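Side-chain contact in protein transport protein SECE2 (Mycobacterium tuberculosis, PDB 3ONR), which binds calcium ions where three subunits of its hollow, spherical dodecamer meet, and may also sequester other small ligands: residues Ser14-Ser17 against Trp18-Ala22. The protein carries 2 engineered substitutions. Residues are numbered along the deposited sequence; the frame is centred on the assembly and turned at random.
With CA (calcium ion), chain M.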
loop_
_atom_site.group_PDB
_atom_site.type_symbol
_atom_site.label_atom_id
_atom_site.label_comp_id
_atom_site.label_asym_id
_atom_site.label_seq_id
_atom_site.Cartn_x
_atom_site.Cartn_y
_atom_site.Cartn_z
ATOM N N SER A 14 -9.634 20.663 -14.466
ATOM C CA SER A 14 -9.816 20.987 -15.912
ATOM C C SER A 14 -11.087 20.385 -16.398
ATOM O O SER A 14 -11.353 19.239 -16.100
ATOM C CB SER A 14 -8.739 20.291 -16.743
ATOM O OG SER A 14 -8.808 20.661 -18.127
ATOM N N PRO A 15 -11.823 21.104 -17.247
ATOM C CA PRO A 15 -12.988 20.473 -17.849
ATOM C C PRO A 15 -12.548 19.525 -18.992
ATOM O O PRO A 15 -13.348 18.758 -19.523
ATOM C CB PRO A 15 -13.790 21.675 -18.391
ATOM C CG PRO A 15 -12.728 22.815 -18.554
ATOM C CD PRO A 15 -11.630 22.523 -17.621
ATOM N N THR A 16 -11.279 19.588 -19.369
ATOM C CA THR A 16 -10.817 18.946 -20.586
ATOM C C THR A 16 -10.194 17.563 -20.379
ATOM O O THR A 16 -10.671 16.545 -20.926
ATOM C CB THR A 16 -9.795 19.864 -21.256
ATOM O OG1 THR A 16 -10.392 21.158 -21.438
ATOM C CG2 THR A 16 -9.335 19.331 -22.639
ATOM N N SER A 17 -9.112 17.521 -19.610
ATOM C CA SER A 17 -8.289 16.342 -19.479
ATOM C C SER A 17 -7.509 16.361 -18.194
ATOM O O SER A 17 -7.240 17.445 -17.633
ATOM C CB SER A 17 -7.265 16.201 -20.622
ATOM O OG SER A 17 -6.345 17.301 -20.669
ATOM N N TRP A 18 -7.056 15.193 -17.756
ATOM C CA TRP A 18 -6.129 15.151 -16.587
ATOM C C TRP A 18 -4.786 15.802 -16.994
ATOM O O TRP A 18 -4.106 16.424 -16.151
ATOM C CB TRP A 18 -5.922 13.703 -16.117
ATOM C CG TRP A 18 -7.092 13.248 -15.265
ATOM C CD1 TRP A 18 -7.520 13.817 -14.095
ATOM C CD2 TRP A 18 -7.940 12.147 -15.508
ATOM N NE1 TRP A 18 -8.608 13.137 -13.588
ATOM C CE2 TRP A 18 -8.899 12.114 -14.457
ATOM C CE3 TRP A 18 -8.039 11.195 -16.559
ATOM C CZ2 TRP A 18 -9.931 11.188 -14.407
ATOM C CZ3 TRP A 18 -9.097 10.240 -16.480
ATOM C CH2 TRP A 18 -9.977 10.236 -15.378
ATOM N N GLU A 19 -4.365 15.637 -18.264
ATOM C CA GLU A 19 -3.091 16.346 -18.733
ATOM C C GLU A 19 -3.184 17.854 -18.572
ATOM O O GLU A 19 -2.217 18.514 -18.137
ATOM C CB GLU A 19 -2.860 16.052 -20.225
ATOM C CG GLU A 19 -2.252 14.623 -20.465
ATOM C CD GLU A 19 -3.328 13.531 -20.547
ATOM O OE1 GLU A 19 -4.523 13.860 -20.374
ATOM O OE2 GLU A 19 -2.973 12.359 -20.883
ATOM N N GLN A 20 -4.339 18.422 -18.955
ATOM C CA GLN A 20 -4.549 19.871 -18.848
ATOM C C GLN A 20 -4.625 20.328 -17.363
ATOM O O GLN A 20 -4.059 21.350 -16.976
ATOM C CB GLN A 20 -5.836 20.294 -19.553
ATOM C CG GLN A 20 -5.930 21.877 -19.542
ATOM C CD GLN A 20 -7.261 22.322 -20.009
ATOM O OE1 GLN A 20 -8.177 22.563 -19.207
ATOM N NE2 GLN A 20 -7.397 22.451 -21.320
ATOM N N ALA A 21 -5.350 19.572 -16.560
ATOM C CA ALA A 21 -5.416 19.814 -15.110
ATOM C C ALA A 21 -3.983 19.788 -14.547
ATOM O O ALA A 21 -3.560 20.727 -13.821
ATOM C CB ALA A 21 -6.298 18.756 -14.447
ATOM N N ALA A 22 -3.212 18.783 -14.968
ATOM C CA ALA A 22 -1.810 18.672 -14.486
ATOM C C ALA A 22 -0.939 19.839 -14.957
ATOM O O ALA A 22 -0.143 20.357 -14.156
ATOM C CB ALA A 22 -1.177 17.332 -14.946
HETATM CA CA CA M . -5.535 11.752 -21.007
HETATM O O HOH W 1 -5.934 12.914 -23.040
HETATM O O HOH W 2 -5.050 10.761 -18.951
#
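The flat carboxamide of Gln20 reaches back from the first turn of helix 18-32 to the loop before it, crossing the side chain of Thr16 at about a right angle. Thr16 CB lies over one face of the amide, 3.5 Å from Gln20 NE2; Ser14 OG is on the same side, more obliquely, but modelled too close to Gln20 OE1, so the exact set of the amide is doubtful. An extended chain, with CG anti to the backbone N (chi1 -174°), carries the group out to the loop. The second flat group, the indole of Trp18, turns from the loop to the sheet: its NE1 bonds Asp45 O, and Tyr56 meets it edge-to-face. The third, the carboxylate of Glu19, holds calcium with OE1 at 2.4 Å and OE2 at 2.6 Å. Two waters share the ion. Glu19 OE1 also lies 3.6 Å from Ser17 CB.

Ser17, just before the helix, is its N-cap: with chi1 at 61°, its OG receives Gln20 N at 2.9 Å, a task suited to a short hydroxyl side chain. The first helical bond, Ala21 N to Ser17 O, follows at 3.0 Å, and the small side chain of Ala21 lets its CB lie 3.7 Å from Ser14 CB.

Glu19 of two neighbouring subunits joins the same ion, and Glu19 OE2 also accepts from Trp18 N of one of them. The calcium probably offsets repulsion among the carboxylates, tying the capped helix start to the junction of three subunits in the dodecamer.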